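Local coordinates for protein pyocin S5 (Pseudomonas aeruginosa PAO1, PDB 6THK) that probably kills related bacteria as a pore-forming bacteriocin that depolarises the cytoplasmic membrane after import into the target cell, at residues I136-W144 and P156-L165. The protein carries 1 engineered substitution. Sequence-based numbering, arbitrary orientation.
Sequences IYEAWVKIW and PFQQLVRDEL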
ATOM      1  N   ILE A 136     -50.839 -32.547 -61.911  1.00 47.68           N
ATOM      2  CA  ILE A 136     -51.200 -32.753 -60.510  1.00 47.65           C
ATOM      3  C   ILE A 136     -52.006 -34.038 -60.350  1.00 53.97           C
ATOM      4  O   ILE A 136     -51.710 -34.839 -59.460  1.00 54.26           O
ATOM      5  CB  ILE A 136     -51.906 -31.506 -59.901  1.00 50.48           C
ATOM      6  CG1 ILE A 136     -50.958 -30.276 -59.905  1.00 50.81           C
ATOM      7  CG2 ILE A 136     -52.382 -31.811 -58.482  1.00 50.94           C
ATOM      8  CD1 ILE A 136     -51.585 -28.931 -59.629  1.00 54.44           C
ATOM      9  N   TYR A 137     -52.990 -34.253 -61.234  1.00 51.92           N
ATOM     10  CA  TYR A 137     -53.828 -35.446 -61.208  1.00 51.70           C
ATOM     11  C   TYR A 137     -53.024 -36.742 -61.325  1.00 54.08           C
ATOM     12  O   TYR A 137     -53.271 -37.677 -60.560  1.00 53.66           O
ATOM     13  CB  TYR A 137     -54.895 -35.369 -62.302  1.00 53.66           C
ATOM     14  CG  TYR A 137     -55.707 -36.637 -62.464  1.00 57.04           C
ATOM     15  CD1 TYR A 137     -56.728 -36.954 -61.572  1.00 59.60           C
ATOM     16  CD2 TYR A 137     -55.465 -37.515 -63.519  1.00 57.98           C
ATOM     17  CE1 TYR A 137     -57.493 -38.114 -61.727  1.00 60.90           C
ATOM     18  CE2 TYR A 137     -56.207 -38.687 -63.672  1.00 58.99           C
ATOM     19  CZ  TYR A 137     -57.224 -38.979 -62.776  1.00 67.65           C
ATOM     20  OH  TYR A 137     -57.977 -40.114 -62.938  1.00 70.76           O
ATOM     21  N   GLU A 138     -52.066 -36.793 -62.267  1.00 50.21           N
ATOM     22  CA  GLU A 138     -51.252 -37.983 -62.522  1.00 50.23           C
ATOM     23  C   GLU A 138     -50.285 -38.232 -61.392  1.00 55.63           C
ATOM     24  O   GLU A 138     -49.990 -39.391 -61.078  1.00 55.85           O
ATOM     25  CB  GLU A 138     -50.535 -37.905 -63.889  1.00 51.86           C
ATOM     26  CG  GLU A 138     -51.474 -37.836 -65.095  1.00 61.37           C
ATOM     27  CD  GLU A 138     -52.312 -39.058 -65.448  1.00 74.32           C
ATOM     28  OE1 GLU A 138     -52.213 -40.095 -64.751  1.00 61.01           O
ATOM     29  OE2 GLU A 138     -53.080 -38.970 -66.434  1.00 62.15           O
ATOM     30  N   ALA A 139     -49.838 -37.160 -60.762  1.00 51.46           N
ATOM     31  CA  ALA A 139     -48.956 -37.279 -59.631  1.00 50.17           C
ATOM     32  C   ALA A 139     -49.770 -37.873 -58.500  1.00 55.82           C
ATOM     33  O   ALA A 139     -49.315 -38.773 -57.816  1.00 57.43           O
ATOM     34  CB  ALA A 139     -48.409 -35.925 -59.243  1.00 50.26           C
ATOM     35  N   TRP A 140     -50.978 -37.366 -58.305  1.00 52.81           N
ATOM     36  CA  TRP A 140     -51.850 -37.869 -57.250  1.00 53.97           C
ATOM     37  C   TRP A 140     -52.233 -39.325 -57.481  1.00 59.23           C
ATOM     38  O   TRP A 140     -52.293 -40.112 -56.551  1.00 58.15           O
ATOM     39  CB  TRP A 140     -53.099 -37.006 -57.102  1.00 52.90           C
ATOM     40  CG  TRP A 140     -52.838 -35.693 -56.465  1.00 53.75           C
ATOM     41  CD1 TRP A 140     -51.651 -35.244 -55.994  1.00 56.71           C
ATOM     42  CD2 TRP A 140     -53.783 -34.650 -56.228  1.00 53.51           C
ATOM     43  NE1 TRP A 140     -51.790 -33.986 -55.479  1.00 55.95           N
ATOM     44  CE2 TRP A 140     -53.093 -33.596 -55.614  1.00 57.30           C
ATOM     45  CE3 TRP A 140     -55.144 -34.503 -56.480  1.00 54.64           C
ATOM     46  CZ2 TRP A 140     -53.715 -32.416 -55.248  1.00 56.26           C
ATOM     47  CZ3 TRP A 140     -55.757 -33.330 -56.116  1.00 56.09           C
ATOM     48  CH2 TRP A 140     -55.045 -32.302 -55.505  1.00 56.66           C
ATOM     49  N   VAL A 141     -52.487 -39.682 -58.732  1.00 54.60           N
ATOM     50  CA  VAL A 141     -52.853 -41.047 -59.069  1.00 54.57           C
ATOM     51  C   VAL A 141     -51.725 -42.002 -58.723  1.00 62.09           C
ATOM     52  O   VAL A 141     -51.960 -43.066 -58.171  1.00 67.16           O
ATOM     53  CB  VAL A 141     -53.168 -41.190 -60.560  1.00 58.26           C
ATOM     54  CG1 VAL A 141     -53.066 -42.644 -60.976  1.00 58.28           C
ATOM     55  CG2 VAL A 141     -54.544 -40.634 -60.866  1.00 57.85           C
ATOM     56  N   LYS A 142     -50.498 -41.589 -59.011  1.00 57.46           N
ATOM     57  CA  LYS A 142     -49.326 -42.401 -58.726  1.00 58.05           C
ATOM     58  C   LYS A 142     -49.213 -42.638 -57.228  1.00 66.47           C
ATOM     59  O   LYS A 142     -48.834 -43.715 -56.800  1.00 67.97           O
ATOM     60  CB  LYS A 142     -48.060 -41.738 -59.261  1.00 59.02           C
ATOM     61  N   ILE A 143     -49.510 -41.621 -56.429  1.00 62.09           N
ATOM     62  CA  ILE A 143     -49.460 -41.785 -54.986  1.00 61.11           C
ATOM     63  C   ILE A 143     -50.493 -42.808 -54.546  1.00 65.86           C
ATOM     64  O   ILE A 143     -50.207 -43.685 -53.746  1.00 66.23           O
ATOM     65  CB  ILE A 143     -49.759 -40.466 -54.251  1.00 63.76           C
ATOM     66  CG1 ILE A 143     -48.655 -39.447 -54.520  1.00 65.38           C
ATOM     67  CG2 ILE A 143     -49.887 -40.697 -52.760  1.00 63.35           C
ATOM     68  CD1 ILE A 143     -48.989 -38.044 -54.059  1.00 84.11           C
ATOM     69  N   TRP A 144     -51.692 -42.709 -55.103  1.00 62.97           N
ATOM     70  CA  TRP A 144     -52.772 -43.617 -54.754  1.00 63.09           C
ATOM     71  C   TRP A 144     -52.476 -45.050 -55.140  1.00 69.64           C
ATOM     72  O   TRP A 144     -52.736 -45.972 -54.382  1.00 69.56           O
ATOM     73  CB  TRP A 144     -54.067 -43.171 -55.418  1.00 61.25           C
ATOM     74  CG  TRP A 144     -55.283 -43.776 -54.825  1.00 62.10           C
ATOM     75  CD1 TRP A 144     -55.647 -43.761 -53.519  1.00 64.93           C
ATOM     76  CD2 TRP A 144     -56.312 -44.482 -55.519  1.00 62.08           C
ATOM     77  NE1 TRP A 144     -56.837 -44.414 -53.351  1.00 64.52           N
ATOM     78  CE2 TRP A 144     -57.268 -44.865 -54.567  1.00 65.80           C
ATOM     79  CE3 TRP A 144     -56.520 -44.822 -56.855  1.00 63.51           C
ATOM     80  CZ2 TRP A 144     -58.408 -45.576 -54.904  1.00 65.18           C
ATOM     81  CZ3 TRP A 144     -57.651 -45.526 -57.188  1.00 65.04           C
ATOM     82  CH2 TRP A 144     -58.583 -45.895 -56.217  1.00 65.65           C
ATOM     83  N   PRO A 156     -60.468 -44.402 -50.653  1.00 70.46           N
ATOM     84  CA  PRO A 156     -60.786 -44.048 -52.049  1.00 69.66           C
ATOM     85  C   PRO A 156     -59.948 -42.893 -52.595  1.00 72.33           C
ATOM     86  O   PRO A 156     -59.319 -42.161 -51.820  1.00 71.83           O
ATOM     87  CB  PRO A 156     -62.262 -43.663 -51.980  1.00 71.34           C
ATOM     88  CG  PRO A 156     -62.457 -43.172 -50.595  1.00 75.46           C
ATOM     89  CD  PRO A 156     -61.557 -44.008 -49.734  1.00 70.98           C
ATOM     90  N   PHE A 157     -59.957 -42.719 -53.935  1.00 67.30           N
ATOM     91  CA  PHE A 157     -59.212 -41.657 -54.593  1.00 66.43           C
ATOM     92  C   PHE A 157     -59.653 -40.278 -54.163  1.00 70.98           C
ATOM     93  O   PHE A 157     -58.811 -39.394 -54.040  1.00 71.07           O
ATOM     94  CB  PHE A 157     -59.237 -41.777 -56.119  1.00 67.80           C
ATOM     95  CG  PHE A 157     -58.310 -40.799 -56.813  1.00 68.64           C
ATOM     96  CD1 PHE A 157     -56.940 -41.028 -56.854  1.00 71.13           C
ATOM     97  CD2 PHE A 157     -58.804 -39.635 -57.387  1.00 70.35           C
ATOM     98  CE1 PHE A 157     -56.086 -40.123 -57.478  1.00 71.66           C
ATOM     99  CE2 PHE A 157     -57.948 -38.738 -58.024  1.00 72.86           C
ATOM    100  CZ  PHE A 157     -56.591 -38.980 -58.054  1.00 70.52           C
ATOM    101  N   GLN A 158     -60.965 -40.087 -53.935  1.00 67.97           N
ATOM    102  CA  GLN A 158     -61.523 -38.812 -53.485  1.00 68.02           C
ATOM    103  C   GLN A 158     -61.016 -38.451 -52.096  1.00 72.03           C
ATOM    104  O   GLN A 158     -60.883 -37.263 -51.790  1.00 72.10           O
ATOM    105  CB  GLN A 158     -63.057 -38.820 -53.526  1.00 69.35           C
ATOM    106  CG  GLN A 158     -63.640 -38.978 -54.938  1.00 83.58           C
ATOM    107  CD  GLN A 158     -62.935 -38.152 -55.999  1.00 97.63           C
ATOM    108  OE1 GLN A 158     -62.826 -36.926 -55.908  1.00 91.93           O
ATOM    109  NE2 GLN A 158     -62.449 -38.824 -57.026  1.00 88.44           N
ATOM    110  N   GLN A 159     -60.718 -39.489 -51.266  1.00 67.61           N
ATOM    111  CA  GLN A 159     -60.180 -39.342 -49.915  1.00 67.06           C
ATOM    112  C   GLN A 159     -58.761 -38.861 -49.983  1.00 69.15           C
ATOM    113  O   GLN A 159     -58.393 -37.963 -49.220  1.00 68.24           O
ATOM    114  CB  GLN A 159     -60.280 -40.632 -49.087  1.00 68.61           C
ATOM    115  CG  GLN A 159     -60.150 -40.411 -47.569  1.00 88.87           C
ATOM    116  CD  GLN A 159     -61.019 -39.302 -46.973  1.00107.04           C
ATOM    117  OE1 GLN A 159     -62.089 -38.936 -47.486  1.00100.89           O
ATOM    118  NE2 GLN A 159     -60.557 -38.754 -45.859  1.00 99.30           N
ATOM    119  N   LEU A 160     -58.007 -39.373 -50.954  1.00 64.37           N
ATOM    120  CA  LEU A 160     -56.628 -38.964 -51.168  1.00 63.33           C
ATOM    121  C   LEU A 160     -56.579 -37.522 -51.661  1.00 66.13           C
ATOM    122  O   LEU A 160     -55.723 -36.750 -51.256  1.00 67.05           O
ATOM    123  CB  LEU A 160     -55.943 -39.871 -52.175  1.00 63.08           C
ATOM    124  CG  LEU A 160     -54.540 -39.400 -52.539  1.00 67.05           C
ATOM    125  CD1 LEU A 160     -53.543 -39.872 -51.500  1.00 67.22           C
ATOM    126  CD2 LEU A 160     -54.135 -39.868 -53.922  1.00 68.59           C
ATOM    127  N   VAL A 161     -57.487 -37.178 -52.562  1.00 60.43           N
ATOM    128  CA  VAL A 161     -57.607 -35.808 -53.084  1.00 59.94           C
ATOM    129  C   VAL A 161     -57.694 -34.818 -51.910  1.00 63.95           C
ATOM    130  O   VAL A 161     -56.884 -33.908 -51.854  1.00 63.38           O
ATOM    131  CB  VAL A 161     -58.745 -35.661 -54.152  1.00 63.38           C
ATOM    132  CG1 VAL A 161     -59.118 -34.202 -54.420  1.00 62.99           C
ATOM    133  CG2 VAL A 161     -58.342 -36.337 -55.456  1.00 63.20           C
ATOM    134  N   ARG A 162     -58.581 -35.081 -50.926  1.00 61.86           N
ATOM    135  CA  ARG A 162     -58.761 -34.270 -49.710  1.00 62.26           C
ATOM    136  C   ARG A 162     -57.451 -34.097 -48.924  1.00 65.27           C
ATOM    137  O   ARG A 162     -57.079 -32.969 -48.588  1.00 64.74           O
ATOM    138  CB  ARG A 162     -59.851 -34.872 -48.810  1.00 63.88           C
ATOM    139  CG  ARG A 162     -61.090 -33.998 -48.726  1.00 78.78           C
ATOM    140  CD  ARG A 162     -62.032 -34.496 -47.658  1.00 90.29           C
ATOM    141  NE  ARG A 162     -63.215 -35.126 -48.240  1.00101.37           N
ATOM    142  CZ  ARG A 162     -63.983 -36.000 -47.600  1.00115.32           C
ATOM    143  NH1 ARG A 162     -63.686 -36.370 -46.360  1.00102.29           N
ATOM    144  NH2 ARG A 162     -65.046 -36.519 -48.196  1.00100.23           N
ATOM    145  N   ASP A 163     -56.729 -35.220 -48.703  1.00 60.87           N
ATOM    146  CA  ASP A 163     -55.449 -35.290 -47.998  1.00 60.50           C
ATOM    147  C   ASP A 163     -54.344 -34.530 -48.724  1.00 63.29           C
ATOM    148  O   ASP A 163     -53.517 -33.870 -48.073  1.00 62.87           O
ATOM    149  CB  ASP A 163     -55.052 -36.758 -47.755  1.00 62.97           C
ATOM    150  CG  ASP A 163     -55.980 -37.475 -46.777  1.00 75.14           C
ATOM    151  OD1 ASP A 163     -56.753 -36.786 -46.077  1.00 76.80           O
ATOM    152  OD2 ASP A 163     -55.893 -38.723 -46.673  1.00 77.44           O
ATOM    153  N   GLU A 164     -54.356 -34.601 -50.077  1.00 57.84           N
ATOM    154  CA  GLU A 164     -53.395 -33.944 -50.954  1.00 56.48           C
ATOM    155  C   GLU A 164     -53.587 -32.435 -50.997  1.00 60.84           C
ATOM    156  O   GLU A 164     -52.605 -31.709 -51.129  1.00 59.52           O
ATOM    157  CB  GLU A 164     -53.400 -34.571 -52.348  1.00 57.14           C
ATOM    158  CG  GLU A 164     -52.543 -35.821 -52.432  1.00 63.69           C
ATOM    159  CD  GLU A 164     -51.152 -35.703 -51.845  1.00 80.22           C
ATOM    160  OE1 GLU A 164     -50.322 -34.965 -52.418  1.00 70.61           O
ATOM    161  OE2 GLU A 164     -50.899 -36.318 -50.787  1.00 77.94           O
ATOM    162  N   LEU A 165     -54.846 -31.968 -50.851  1.00 58.20           N
ATOM    163  CA  LEU A 165     -55.175 -30.549 -50.786  1.00 58.45           C
ATOM    164  C   LEU A 165     -54.781 -29.986 -49.417  1.00 65.76           C
ATOM    165  O   LEU A 165     -54.382 -28.824 -49.327  1.00 65.40           O
ATOM    166  CB  LEU A 165     -56.655 -30.304 -51.084  1.00 58.01           C
ATOM    167  CG  LEU A 165     -57.089 -30.554 -52.530  1.00 62.54           C
ATOM    168  CD1 LEU A 165     -58.587 -30.665 -52.640  1.00 62.52           C
ATOM    169  CD2 LEU A 165     -56.556 -29.481 -53.477  1.00 64.88           C
TER
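W140 and F157 interlock as reciprocal knobs into holes where helices 133-145 and 157-212 pack against each other in the elongated helical body of pyocin S5. The axes of the two segments approach to 10.3 Å at 115°, and no hydrogen bond joins them, so the evidence for the fit is shape. The indole of W140 fills a hollow edged by F157, V161, E164 and L165. The CB of E164 lies over one indole face, 3.7 Å from the five-membered ring centroid, while I136 CG2 from its own helix covers the opposite face. L165 CD2 reaches the ring edge at W140 CH2, and V161 CG2 lies 3.8 Å from W140 CE3. The bend at chi2 of E164 (-48°) brings its carboxylate past the indole to I143 CD1, with OE1 in a salt bridge to R167.

In return, with CG anti to the backbone N, the F157 ring drops between Y137, V141, W140 and W144. Its edge points at the W144 face in an offset edge-to-face pair with planes at 76°, whereas Y137 meets it obliquely, CE1 to CE2 at 3.8 Å. The CB of F157 stands almost on the normal of the six-membered W144 ring, 3.9 Å from its centroid. This indole thus roofs the start of helix 157-212, and its NE1 is hydrogen-bonded to Y155 O. Outside the pair, helix 42-87 lays I53 against W140 and Y48 against F157. L160 CD2 wedges into the groove between successive turns of helix 133-145, 3.6 Å from W144 CB and 3.2 Å from W140 O.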